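Probable amidase (Thermus thermophilus, PDB 2DC0) is a probable amidase, an alpha/beta protein of the amidase family built on a large mixed beta-sheet with helices packed around it. Local coordinates at residues D74-K79 against R99-L104; H66-T71 against I159-L164. All blocks are in the same frame, centred on the assembly; numbering follows the deposited sequence.

Interaction 1 (D74-K79 against R99-L104)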
loop_
_atom_site.group_PDB
_atom_site.type_symbol
_atom_site.label_atom_id
_atom_site.label_comp_id
_atom_site.label_asym_id
_atom_site.label_seq_id
_atom_site.Cartn_x
_atom_site.Cartn_y
_atom_site.Cartn_z
ATOM N N ASP A 74 -6.574 23.352 -14.544
ATOM C CA ASP A 74 -6.322 23.157 -15.973
ATOM C C ASP A 74 -5.588 21.915 -16.478
ATOM O O ASP A 74 -4.846 21.997 -17.457
ATOM C CB ASP A 74 -5.662 24.407 -16.580
ATOM C CG ASP A 74 -5.906 24.521 -18.080
ATOM O OD1 ASP A 74 -6.991 24.090 -18.531
ATOM O OD2 ASP A 74 -5.037 25.052 -18.808
ATOM N N LEU A 75 -5.794 20.773 -15.829
ATOM C CA LEU A 75 -5.202 19.522 -16.298
ATOM C C LEU A 75 -6.345 18.549 -16.568
ATOM O O LEU A 75 -6.135 17.455 -17.092
ATOM C CB LEU A 75 -4.215 18.936 -15.277
ATOM C CG LEU A 75 -4.635 18.641 -13.832
ATOM C CD1 LEU A 75 -5.553 17.432 -13.763
ATOM C CD2 LEU A 75 -3.365 18.382 -13.020
ATOM N N PHE A 76 -7.555 18.970 -16.195
ATOM C CA PHE A 76 -8.781 18.198 -16.396
ATOM C C PHE A 76 -9.496 18.771 -17.628
ATOM O O PHE A 76 -9.859 19.950 -17.652
ATOM C CB PHE A 76 -9.742 18.354 -15.208
ATOM C CG PHE A 76 -9.337 17.607 -13.965
ATOM C CD1 PHE A 76 -9.461 16.221 -13.891
ATOM C CD2 PHE A 76 -8.884 18.299 -12.843
ATOM C CE1 PHE A 76 -9.144 15.536 -12.710
ATOM C CE2 PHE A 76 -8.564 17.627 -11.660
ATOM C CZ PHE A 76 -8.693 16.243 -11.592
ATOM N N PRO A 77 -9.694 17.958 -18.671
ATOM C CA PRO A 77 -10.385 18.499 -19.844
ATOM C C PRO A 77 -11.838 18.846 -19.503
ATOM O O PRO A 77 -12.507 18.119 -18.770
ATOM C CB PRO A 77 -10.280 17.362 -20.853
ATOM C CG PRO A 77 -8.947 16.757 -20.507
ATOM C CD PRO A 77 -9.021 16.690 -19.001
ATOM N N VAL A 78 -12.310 19.975 -20.017
ATOM C CA VAL A 78 -13.683 20.407 -19.785
ATOM C C VAL A 78 -14.256 20.765 -21.153
ATOM O O VAL A 78 -13.595 21.425 -21.952
ATOM C CB VAL A 78 -13.736 21.653 -18.855
ATOM C CG1 VAL A 78 -15.153 22.196 -18.780
ATOM C CG2 VAL A 78 -13.244 21.287 -17.461
ATOM N N LYS A 79 -15.478 20.321 -21.427
ATOM C CA LYS A 79 -16.107 20.606 -22.712
ATOM C C LYS A 79 -16.160 22.101 -22.998
ATOM O O LYS A 79 -16.538 22.896 -22.132
ATOM C CB LYS A 79 -17.531 20.047 -22.755
ATOM C CG LYS A 79 -17.629 18.536 -22.684
ATOM C CD LYS A 79 -19.068 18.091 -22.898
ATOM C CE LYS A 79 -19.169 16.576 -22.994
ATOM N NZ LYS A 79 -20.558 16.129 -23.307
ATOM N N ARG A 99 -13.255 12.285 -16.613
ATOM C CA ARG A 99 -14.317 11.571 -15.918
ATOM C C ARG A 99 -14.814 12.325 -14.693
ATOM O O ARG A 99 -16.020 12.394 -14.447
ATOM C CB ARG A 99 -13.839 10.185 -15.487
ATOM C CG ARG A 99 -14.942 9.336 -14.884
ATOM C CD ARG A 99 -15.925 8.894 -15.957
ATOM N NE ARG A 99 -17.038 8.118 -15.413
ATOM C CZ ARG A 99 -18.100 8.645 -14.808
ATOM N NH1 ARG A 99 -18.206 9.957 -14.664
ATOM N NH2 ARG A 99 -19.062 7.857 -14.347
ATOM N N ALA A 100 -13.891 12.883 -13.917
ATOM C CA ALA A 100 -14.273 13.616 -12.713
ATOM C C ALA A 100 -15.112 14.847 -13.042
ATOM O O ALA A 100 -15.996 15.228 -12.275
ATOM C CB ALA A 100 -13.029 14.017 -11.923
ATOM N N VAL A 101 -14.816 15.476 -14.176
ATOM C CA VAL A 101 -15.550 16.658 -14.626
ATOM C C VAL A 101 -16.969 16.246 -15.023
ATOM O O VAL A 101 -17.940 16.944 -14.726
ATOM C CB VAL A 101 -14.822 17.324 -15.827
ATOM C CG1 VAL A 101 -15.703 18.392 -16.472
ATOM C CG2 VAL A 101 -13.517 17.961 -15.340
ATOM N N ARG A 102 -17.083 15.100 -15.688
ATOM C CA ARG A 102 -18.383 14.586 -16.098
ATOM C C ARG A 102 -19.248 14.359 -14.859
ATOM O O ARG A 102 -20.462 14.558 -14.897
ATOM C CB ARG A 102 -18.213 13.273 -16.869
ATOM C CG ARG A 102 -19.521 12.615 -17.271
ATOM C CD ARG A 102 -19.294 11.418 -18.189
ATOM N NE ARG A 102 -18.702 11.817 -19.465
ATOM C CZ ARG A 102 -17.394 11.873 -19.711
ATOM N NH1 ARG A 102 -16.519 11.549 -18.769
ATOM N NH2 ARG A 102 -16.959 12.261 -20.906
ATOM N N ARG A 103 -18.620 13.942 -13.762
ATOM C CA ARG A 103 -19.344 13.716 -12.515
ATOM C C ARG A 103 -19.960 15.033 -12.058
ATOM O O ARG A 103 -21.119 15.081 -11.658
ATOM C CB ARG A 103 -18.399 13.196 -11.428
ATOM C CG ARG A 103 -18.049 11.713 -11.532
ATOM C CD ARG A 103 -19.236 10.848 -11.142
ATOM N NE ARG A 103 -18.946 9.417 -11.226
ATOM C CZ ARG A 103 -19.831 8.465 -10.950
ATOM N NH1 ARG A 103 -21.060 8.792 -10.570
ATOM N NH2 ARG A 103 -19.498 7.186 -11.058
ATOM N N LEU A 104 -19.177 16.105 -12.129
ATOM C CA LEU A 104 -19.650 17.415 -11.713
ATOM C C LEU A 104 -20.708 17.951 -12.672
ATOM O O LEU A 104 -21.759 18.427 -12.243
ATOM C CB LEU A 104 -18.484 18.403 -11.632
ATOM C CG LEU A 104 -17.379 18.116 -10.605
ATOM C CD1 LEU A 104 -16.273 19.139 -10.776
ATOM C CD2 LEU A 104 -17.934 18.164 -9.185
#
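A beta-alpha-beta crossover runs from strand 69-73 through helix 99-106 to the parallel neighbouring strand 110-115, and here its connecting loop, at Phe-76 to Val-78, packs on Ala-100 and Val-101 of the helix. Val-101 carries the contact, with the largest share of the 196 Å² buried between the two segments. Both its methyls lie against Pro-77 O and Val-78, and CG2 also meets Phe-76. Val-101 CG2 lies 3.8 Å from Phe-76 CB and, closer still, 3.6 Å from the backbone O of Pro-77. Val-101 CG1, anti to the backbone N (chi1 169°), reaches Val-78 CG2 at 3.9 Å, the two valine side chains crossing at about a right angle. The Phe-76 ring meets the helix obliquely: its CE1 is 4.2 Å from Ala-100 CB. One face of the ring is covered from within the loop by Leu-75 CD1, 3.5 Å above the plane and over its centre. No hydrogen bond joins the segments; polar support comes from outside, where Phe-76 O accepts a bond from Lys-114 NZ and the backbone of Pro-77 bonds to that of Ala-98. Arg-102 NH2 pairs with Glu-97, which may offset its like charge with Lys-79 NZ, 5.8 Å away. Val-101 also touches Val-72 and Leu-111, so one buried apolar layer joins loop, helix and both parallel strands, as in an alpha/beta crossover.

Interaction 2 (H66-T71 against I159-L164)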
loop_
_atom_site.group_PDB
_atom_site.type_symbol
_atom_site.label_atom_id
_atom_site.label_comp_id
_atom_site.label_asym_id
_atom_site.label_seq_id
_atom_site.Cartn_x
_atom_site.Cartn_y
_atom_site.Cartn_z
ATOM N N HIS A 66 -26.840 21.413 -9.306
ATOM C CA HIS A 66 -27.549 22.244 -10.279
ATOM C C HIS A 66 -27.422 23.758 -10.076
ATOM O O HIS A 66 -27.856 24.301 -9.066
ATOM C CB HIS A 66 -29.034 21.860 -10.307
ATOM C CG HIS A 66 -29.810 22.519 -11.407
ATOM N ND1 HIS A 66 -30.037 23.878 -11.447
ATOM C CD2 HIS A 66 -30.402 22.006 -12.512
ATOM C CE1 HIS A 66 -30.735 24.175 -12.528
ATOM N NE2 HIS A 66 -30.969 23.056 -13.193
ATOM N N GLY A 67 -26.817 24.426 -11.053
ATOM C CA GLY A 67 -26.669 25.868 -10.993
ATOM C C GLY A 67 -25.546 26.439 -10.146
ATOM O O GLY A 67 -25.406 27.659 -10.061
ATOM N N LEU A 68 -24.747 25.580 -9.517
ATOM C CA LEU A 68 -23.645 26.053 -8.678
ATOM C C LEU A 68 -22.367 26.252 -9.494
ATOM O O LEU A 68 -21.892 25.329 -10.157
ATOM C CB LEU A 68 -23.390 25.061 -7.535
ATOM C CG LEU A 68 -24.597 24.790 -6.626
ATOM C CD1 LEU A 68 -24.256 23.734 -5.589
ATOM C CD2 LEU A 68 -25.027 26.083 -5.960
ATOM N N PRO A 69 -21.793 27.468 -9.450
ATOM C CA PRO A 69 -20.568 27.810 -10.180
ATOM C C PRO A 69 -19.318 27.229 -9.527
ATOM O O PRO A 69 -19.056 27.473 -8.347
ATOM C CB PRO A 69 -20.584 29.335 -10.165
ATOM C CG PRO A 69 -21.144 29.627 -8.811
ATOM C CD PRO A 69 -22.286 28.631 -8.684
ATOM N N LEU A 70 -18.564 26.451 -10.302
ATOM C CA LEU A 70 -17.328 25.819 -9.838
ATOM C C LEU A 70 -16.242 26.008 -10.889
ATOM O O LEU A 70 -16.546 26.239 -12.056
ATOM C CB LEU A 70 -17.519 24.308 -9.630
ATOM C CG LEU A 70 -18.219 23.760 -8.382
ATOM C CD1 LEU A 70 -19.631 24.297 -8.292
ATOM C CD2 LEU A 70 -18.238 22.234 -8.453
ATOM N N THR A 71 -14.983 25.906 -10.472
ATOM C CA THR A 71 -13.855 26.027 -11.391
ATOM C C THR A 71 -13.129 24.679 -11.417
ATOM O O THR A 71 -13.341 23.840 -10.535
ATOM C CB THR A 71 -12.875 27.141 -10.947
ATOM O OG1 THR A 71 -12.407 26.865 -9.624
ATOM C CG2 THR A 71 -13.570 28.505 -10.952
ATOM N N ILE A 159 -14.333 33.204 -6.216
ATOM C CA ILE A 159 -14.417 33.082 -7.670
ATOM C C ILE A 159 -14.879 31.646 -7.889
ATOM O O ILE A 159 -14.085 30.748 -8.195
ATOM C CB ILE A 159 -13.042 33.316 -8.330
ATOM C CG1 ILE A 159 -12.497 34.689 -7.913
ATOM C CG2 ILE A 159 -13.174 33.247 -9.845
ATOM C CD1 ILE A 159 -11.011 34.905 -8.194
ATOM N N GLY A 160 -16.181 31.435 -7.724
ATOM C CA GLY A 160 -16.730 30.096 -7.833
ATOM C C GLY A 160 -16.835 29.636 -6.392
ATOM O O GLY A 160 -16.099 30.139 -5.539
ATOM N N LEU A 161 -17.725 28.689 -6.111
ATOM C CA LEU A 161 -17.945 28.199 -4.746
ATOM C C LEU A 161 -17.026 27.049 -4.320
ATOM O O LEU A 161 -16.901 26.753 -3.134
ATOM C CB LEU A 161 -19.407 27.761 -4.589
ATOM C CG LEU A 161 -20.475 28.840 -4.801
ATOM C CD1 LEU A 161 -21.880 28.213 -4.792
ATOM C CD2 LEU A 161 -20.351 29.869 -3.695
ATOM N N ALA A 162 -16.388 26.406 -5.287
ATOM C CA ALA A 162 -15.491 25.297 -5.006
ATOM C C ALA A 162 -14.667 25.026 -6.246
ATOM O O ALA A 162 -14.923 25.602 -7.301
ATOM C CB ALA A 162 -16.287 24.048 -4.622
ATOM N N SER A 163 -13.685 24.143 -6.128
ATOM C CA SER A 163 -12.852 23.829 -7.269
ATOM C C SER A 163 -12.344 22.397 -7.219
ATOM O O SER A 163 -12.330 21.762 -6.158
ATOM C CB SER A 163 -11.674 24.800 -7.337
ATOM O OG SER A 163 -10.979 24.656 -8.560
ATOM N N LEU A 164 -11.947 21.891 -8.381
ATOM C CA LEU A 164 -11.418 20.534 -8.496
ATOM C C LEU A 164 -9.936 20.611 -8.853
ATOM O O LEU A 164 -9.564 21.267 -9.819
ATOM C CB LEU A 164 -12.165 19.762 -9.590
ATOM C CG LEU A 164 -11.599 18.387 -9.964
ATOM C CD1 LEU A 164 -11.701 17.443 -8.781
ATOM C CD2 LEU A 164 -12.369 17.829 -11.163
HETATM O O HOH W 1 -13.550 28.104 -7.558
#
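Thr-71 and Ser-163 form a parallel beta bridge, their CA atoms 4.8 Å apart, with three backbone hydrogen bonds alternating in direction between the segments. Leu-161 N donates to Pro-69 O at 2.9 Å in a nearly straight bond (172° at the hydrogen). Thr-71 N then donates to Ala-162 O at 3.2 Å, in the carbonyl plane, and Leu-164 N returns a more bent bond to Thr-71 O (147°). Thr-71 is thus held through both its N and its O, astride Ser-163.

The side chains of Thr-71 and Ser-163 lie on the same face of the sheet, and their hydroxyls meet, Thr-71 OG1 to Ser-163 OG at 2.8 Å. With chi1 at 58°, Thr-71 OG1 sits between backbone N and carbonyl carbon, beside Ser-163 OG and a water, while CG2, anti to the carbonyl carbon, lies against Ile-159 O. Thr-71 OG1 bonds that water at 2.7 Å, and the water donates to Ile-159 O and to Ala-162 O; the latter therefore accepts two bonds, one from the water and one from Thr-71 N. Ser-163 OG has a further partner in Ser-151 OG, on helix 149-157. By contrast, the buried Ala-162 N has no partner in the model.

At the other end the chemistry is apolar. Leu-161 CD1 sits 3.9 Å from Pro-69 CD and 4.0 Å from Leu-68 CD2, the two leucine side chains crossing at about a right angle. Leu-3 of helix 3-11 touches both leucines, and Leu-20 of helix 17-30 touches Leu-68 and Pro-69. The backbone angles of Gly-160 by themselves call for glycine, and a CB there would lie tight against Thr-71 CG2; its CA comes within 3.5 Å of Pro-69 O. Since strand 69-73 is also parallel to 110-115 on its other edge, the pairing is that of interior parallel strands in the mixed sheet of the amidase fold.

In the fold
Both contacts are buried, on the same side of the chain's centre, with centres about 13 Å apart. Interaction 1 is nested, along the chain, inside the loop closed by interaction 2. They share an element: strand 69-73 is paired in interaction 2 and leads into the loop of interaction 1. Their chemistry follows their place. Within the sheet, interaction 2 relies on backbone bonds, paired hydroxyls and a bound water, beside an apolar patch at its start; between the loop after strand 69-73 and helix 99-106, interaction 1 is apolar and buries about half as much surface. The two meet directly, since Phe-76 CE2 packs 3.6 Å from Leu-164 CG, and Ala-100 and Leu-104 also touch Leu-164.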